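Local coordinates for protein FACT complex subunit SPT16 (Ashbya gossypii, PDB 6A8M) that probably acts, as a subunit of the FACT complex, as a histone chaperone that reorganizes nucleosomes during transcription, replication and repair, this piece being its N-terminal peptidase-like part, at residues A[357-362]-A[399-404]; A[286-290]-A[413-417]. All coordinates share one frame; numbering follows the deposited sequence.

Interaction 1 (A[357-362]-A[399-404]); sequences LSAGFT and LGFNNL
Phe-361 and Phe-401 form a single antiparallel bridge as a non-hydrogen-bonded pair, their CA atoms 4.4 Å apart, and the backbone bonds lie to both sides of it: Asn-402 N gives its proton to Gly-360 O and Thr-362 N gives its own to Gly-400 O, the latter bond being nearly straight at 168°. Gly-360 CA makes a CA-H...O contact with Asn-402 O at 3.5 Å, and a CB on Gly-360 would run into that oxygen. The side chain of Thr-362 turns back onto the same strand: OG1 accepts a longer bond from Gly-400 N (3.3 Å) and also hydrogen-bonds Asn-364 O, which ties the loop exit to the bridge. The ring of Phe-401 is the main apolar surface. Leu-357 sets CD1 over the centre of one face, 4.2 Å from the ring centroid, a CH-pi contact, while its CB touches Phe-401 CE1 at 3.7 Å. Its other methyl, CD2, meets both methyls of Leu-404, the two leucines crossing at about a right angle. Phe-361, with CG anti to the backbone N (chi1 -171°), runs beside Phe-401 with the planes inclined by 30°; the rings are slid apart and barely overlap, CD1 of Phe-361 coming to 3.4 Å from CE1 of Phe-401. In this M24 peptidase-like domain the loop between helix 339-353 and strand 364-368 lies along one edge of strand 394-405, where 364-368 also pairs, and strand 412-424 takes the other; helix 339-353 packs against both phenylalanines through Ile-350, Tyr-343 meets the Phe-361 ring, and helix 312-332 reaches Phe-401 through Leu-321.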
loop_
_atom_site.group_PDB
_atom_site.type_symbol
_atom_site.label_atom_id
_atom_site.label_comp_id
_atom_site.label_asym_id
_atom_site.label_seq_id
_atom_site.Cartn_x
_atom_site.Cartn_y
_atom_site.Cartn_z
ATOM N N LEU A 357 -23.695 -18.031 1.703
ATOM C CA LEU A 357 -22.632 -17.115 1.291
ATOM C C LEU A 357 -21.228 -17.685 1.486
ATOM O O LEU A 357 -20.249 -17.014 1.132
ATOM C CB LEU A 357 -22.746 -15.800 2.070
ATOM C CG LEU A 357 -24.026 -14.983 1.885
ATOM C CD1 LEU A 357 -23.899 -13.619 2.612
ATOM C CD2 LEU A 357 -24.331 -14.810 0.408
ATOM N N SER A 358 -21.099 -18.897 2.040
ATOM C CA SER A 358 -19.771 -19.445 2.317
ATOM C C SER A 358 -18.962 -19.631 1.038
ATOM O O SER A 358 -17.757 -19.334 1.012
ATOM C CB SER A 358 -19.881 -20.771 3.062
ATOM O OG SER A 358 -20.396 -20.550 4.375
ATOM N N ALA A 359 -19.604 -20.129 -0.022
ATOM C CA ALA A 359 -18.871 -20.493 -1.237
ATOM C C ALA A 359 -18.387 -19.264 -1.982
ATOM O O ALA A 359 -17.313 -19.286 -2.600
ATOM C CB ALA A 359 -19.759 -21.325 -2.154
ATOM N N GLY A 360 -19.190 -18.205 -1.970
ATOM C CA GLY A 360 -18.883 -17.001 -2.723
ATOM C C GLY A 360 -17.967 -16.030 -2.024
ATOM O O GLY A 360 -17.545 -15.045 -2.635
ATOM N N PHE A 361 -17.629 -16.302 -0.774
ATOM C CA PHE A 361 -16.769 -15.413 0.005
ATOM C C PHE A 361 -15.369 -15.355 -0.597
ATOM O O PHE A 361 -14.809 -16.386 -1.005
ATOM C CB PHE A 361 -16.703 -15.952 1.433
ATOM C CG PHE A 361 -16.035 -15.051 2.435
ATOM C CD1 PHE A 361 -16.342 -13.695 2.516
ATOM C CD2 PHE A 361 -15.177 -15.601 3.384
ATOM C CE1 PHE A 361 -15.749 -12.892 3.517
ATOM C CE2 PHE A 361 -14.574 -14.808 4.357
ATOM C CZ PHE A 361 -14.872 -13.464 4.433
ATOM N N THR A 362 -14.821 -14.134 -0.663
ATOM C CA THR A 362 -13.420 -13.919 -0.985
ATOM C C THR A 362 -12.539 -14.800 -0.103
ATOM O O THR A 362 -12.878 -15.079 1.050
ATOM C CB THR A 362 -13.083 -12.420 -0.804
ATOM O OG1 THR A 362 -13.502 -11.940 0.495
ATOM C CG2 THR A 362 -13.819 -11.586 -1.855
ATOM N N LEU A 399 -13.808 -7.162 2.116
ATOM C CA LEU A 399 -14.452 -8.454 1.979
ATOM C C LEU A 399 -15.512 -8.410 0.902
ATOM O O LEU A 399 -16.099 -7.373 0.610
ATOM C CB LEU A 399 -15.062 -8.952 3.275
ATOM C CG LEU A 399 -15.657 -7.970 4.266
ATOM C CD1 LEU A 399 -16.742 -8.639 5.059
ATOM C CD2 LEU A 399 -14.575 -7.523 5.207
ATOM N N GLY A 400 -15.745 -9.567 0.313
ATOM C CA GLY A 400 -16.608 -9.628 -0.845
ATOM C C GLY A 400 -17.255 -10.984 -0.947
ATOM O O GLY A 400 -16.748 -11.977 -0.414
ATOM N N PHE A 401 -18.412 -11.000 -1.610
ATOM C CA PHE A 401 -19.114 -12.225 -1.968
ATOM C C PHE A 401 -19.420 -12.124 -3.457
ATOM O O PHE A 401 -19.932 -11.095 -3.910
ATOM C CB PHE A 401 -20.401 -12.387 -1.163
ATOM C CG PHE A 401 -20.179 -12.494 0.321
ATOM C CD1 PHE A 401 -19.905 -13.715 0.898
ATOM C CD2 PHE A 401 -20.228 -11.365 1.136
ATOM C CE1 PHE A 401 -19.683 -13.823 2.273
ATOM C CE2 PHE A 401 -20.008 -11.469 2.513
ATOM C CZ PHE A 401 -19.730 -12.696 3.075
ATOM N N ASN A 402 -19.100 -13.166 -4.217
ATOM C CA ASN A 402 -19.317 -13.117 -5.657
ATOM C C ASN A 402 -20.219 -14.272 -6.075
ATOM O O ASN A 402 -20.485 -15.203 -5.305
ATOM C CB ASN A 402 -17.979 -13.136 -6.410
ATOM C CG ASN A 402 -18.075 -12.563 -7.844
ATOM O OD1 ASN A 402 -19.146 -12.164 -8.311
ATOM N ND2 ASN A 402 -16.939 -12.514 -8.529
ATOM N N ASN A 403 -20.736 -14.170 -7.298
ATOM C CA ASN A 403 -21.478 -15.277 -7.918
ATOM C C ASN A 403 -22.740 -15.610 -7.127
ATOM O O ASN A 403 -23.081 -16.779 -6.910
ATOM C CB ASN A 403 -20.589 -16.515 -8.081
ATOM C CG ASN A 403 -19.388 -16.248 -8.968
ATOM O OD1 ASN A 403 -19.543 -16.024 -10.159
ATOM N ND2 ASN A 403 -18.186 -16.288 -8.393
ATOM N N LEU A 404 -23.448 -14.576 -6.709
ATOM C CA LEU A 404 -24.747 -14.723 -6.078
ATOM C C LEU A 404 -25.838 -14.473 -7.108
ATOM O O LEU A 404 -25.637 -13.751 -8.085
ATOM C CB LEU A 404 -24.890 -13.739 -4.916
ATOM C CG LEU A 404 -23.747 -13.837 -3.908
ATOM C CD1 LEU A 404 -23.938 -12.816 -2.802
ATOM C CD2 LEU A 404 -23.725 -15.270 -3.363
#

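Interaction 2 (A[286-290]-A[413-417]); sequences CILAS and YALQL
Within the M24 peptidase-like domain, whose relatives have the pita-bread fold, Cys-286 and Leu-288 of one sheet pack onto Ala-414 and Gln-416 of another; the two strands run in roughly the same direction at 38°, with axes 6.4 Å apart at closest approach. Cys-286 SG lies obliquely beside the Tyr-413 ring, 3.6 Å from Tyr-413 CD2 in a sulfur-aromatic contact, and 3.7 Å from Leu-415 CD2; the ring itself is held at its far end by a hydrogen bond between OH and Asn-317 ND2. Leu-288 carries the middle of the contact: with CG anti to the carbonyl carbon (chi1 -52°), it spreads its methyls over the opposite strand, CD1 reaching Ala-414 CB and Gln-416 CB, and CD2 lying 3.7 Å from Gln-416 N. With an alanine in place of Leu-288, CG and both methyls are lost, which would probably open a gap beside Ala-414 CB and Gln-416 CB. Toward Ser-290 the character turns polar. A water lies within hydrogen-bonding distance, 3.0 Å, of both Ala-289 O and Gln-416 OE1; Ser-290 OG is hydrogen-bonded to Ser-303 OG, and a direct hydrogen bond from Thr-305 OG1, in the sheet of 286-290, to Gln-416 O joins the two sheets. Ala-414 O lies 3.2 Å from Cys-286 CB and has no hydrogen-bond partner in the model, a probable cost that the surrounding apolar packing is likely to offset.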
loop_
_atom_site.group_PDB
_atom_site.type_symbol
_atom_site.label_atom_id
_atom_site.label_comp_id
_atom_site.label_asym_id
_atom_site.label_seq_id
_atom_site.Cartn_x
_atom_site.Cartn_y
_atom_site.Cartn_z
ATOM N N CYS A 286 -27.123 -4.695 -7.314
ATOM C CA CYS A 286 -25.897 -4.299 -6.626
ATOM C C CYS A 286 -24.870 -3.682 -7.580
ATOM O O CYS A 286 -24.639 -4.186 -8.688
ATOM C CB CYS A 286 -25.271 -5.496 -5.898
ATOM S SG CYS A 286 -26.349 -6.223 -4.642
ATOM N N ILE A 287 -24.258 -2.580 -7.139
ATOM C CA ILE A 287 -23.172 -1.928 -7.863
ATOM C C ILE A 287 -21.994 -1.763 -6.911
ATOM O O ILE A 287 -22.154 -1.222 -5.808
ATOM C CB ILE A 287 -23.609 -0.571 -8.433
ATOM C CG1 ILE A 287 -24.816 -0.784 -9.352
ATOM C CG2 ILE A 287 -22.430 0.126 -9.138
ATOM C CD1 ILE A 287 -25.441 0.493 -9.846
ATOM N N LEU A 288 -20.823 -2.245 -7.324
ATOM C CA LEU A 288 -19.630 -2.218 -6.492
ATOM C C LEU A 288 -18.738 -1.050 -6.883
ATOM O O LEU A 288 -18.493 -0.805 -8.072
ATOM C CB LEU A 288 -18.833 -3.514 -6.631
ATOM C CG LEU A 288 -19.603 -4.826 -6.429
ATOM C CD1 LEU A 288 -18.606 -5.978 -6.442
ATOM C CD2 LEU A 288 -20.426 -4.838 -5.157
ATOM N N ALA A 289 -18.216 -0.358 -5.877
ATOM C CA ALA A 289 -17.289 0.734 -6.123
ATOM C C ALA A 289 -16.125 0.651 -5.154
ATOM O O ALA A 289 -16.306 0.282 -3.988
ATOM C CB ALA A 289 -17.993 2.084 -5.977
ATOM N N SER A 290 -14.928 0.973 -5.649
ATOM C CA SER A 290 -13.722 0.961 -4.824
ATOM C C SER A 290 -12.836 2.132 -5.211
ATOM O O SER A 290 -12.582 2.357 -6.396
ATOM C CB SER A 290 -12.895 -0.325 -5.001
ATOM O OG SER A 290 -13.606 -1.497 -4.659
ATOM N N TYR A 413 -25.753 -10.850 -8.677
ATOM C CA TYR A 413 -25.231 -9.741 -7.889
ATOM C C TYR A 413 -23.983 -10.170 -7.129
ATOM O O TYR A 413 -23.532 -11.314 -7.207
ATOM C CB TYR A 413 -26.287 -9.169 -6.943
ATOM C CG TYR A 413 -26.750 -10.039 -5.791
ATOM C CD1 TYR A 413 -27.737 -11.008 -5.975
ATOM C CD2 TYR A 413 -26.263 -9.821 -4.502
ATOM C CE1 TYR A 413 -28.195 -11.774 -4.886
ATOM C CE2 TYR A 413 -26.703 -10.575 -3.421
ATOM C CZ TYR A 413 -27.661 -11.540 -3.617
ATOM O OH TYR A 413 -28.098 -12.271 -2.532
ATOM N N ALA A 414 -23.389 -9.200 -6.452
ATOM C CA ALA A 414 -22.174 -9.405 -5.683
ATOM C C ALA A 414 -22.183 -8.329 -4.619
ATOM O O ALA A 414 -22.937 -7.354 -4.709
ATOM C CB ALA A 414 -20.906 -9.334 -6.552
ATOM N N LEU A 415 -21.371 -8.528 -3.596
ATOM C CA LEU A 415 -21.319 -7.602 -2.474
ATOM C C LEU A 415 -19.872 -7.349 -2.119
ATOM O O LEU A 415 -19.064 -8.279 -2.091
ATOM C CB LEU A 415 -22.042 -8.155 -1.222
ATOM C CG LEU A 415 -23.518 -8.499 -1.434
ATOM C CD1 LEU A 415 -24.070 -9.265 -0.230
ATOM C CD2 LEU A 415 -24.337 -7.228 -1.680
ATOM N N GLN A 416 -19.550 -6.104 -1.784
ATOM C CA GLN A 416 -18.183 -5.835 -1.390
ATOM C C GLN A 416 -18.142 -4.615 -0.484
ATOM O O GLN A 416 -18.767 -3.597 -0.773
ATOM C CB GLN A 416 -17.289 -5.633 -2.620
ATOM C CG GLN A 416 -15.841 -5.423 -2.270
ATOM C CD GLN A 416 -14.960 -5.528 -3.481
ATOM O OE1 GLN A 416 -15.126 -4.766 -4.462
ATOM N NE2 GLN A 416 -14.046 -6.488 -3.453
ATOM N N LEU A 417 -17.371 -4.716 0.595
ATOM C CA LEU A 417 -17.228 -3.618 1.538
ATOM C C LEU A 417 -15.776 -3.576 1.975
ATOM O O LEU A 417 -15.222 -4.620 2.318
ATOM C CB LEU A 417 -18.135 -3.852 2.755
ATOM C CG LEU A 417 -18.263 -2.738 3.782
ATOM C CD1 LEU A 417 -18.985 -1.539 3.155
ATOM C CD2 LEU A 417 -19.006 -3.247 5.014
HETATM O O HOH W 1 -17.024 -2.612 -3.663
#

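In the fold
The centres of the two interactions are about 11 Å apart, and the hairpin-like pairing of strands 394-405 and 412-424 connects them. Phe-401 N to Leu-415 O, 2.8 Å, and Leu-399 N to Leu-417 O, 2.9 Å, are probable hydrogen bonds of that pairing. Across the fold the order is therefore loop 357-362, strand 399-404, strand 413-417, strand 286-290: interaction 1 adds the loop to one edge by backbone bonds, and interaction 2 sets side chains of 286-290 against the other edge of the hairpin. Tyr-268 links the two through its O to Asn-402 ND2 and its OH to Cys-286 O, and Leu-321 of helix 312-332 touches both Phe-401 and Leu-415.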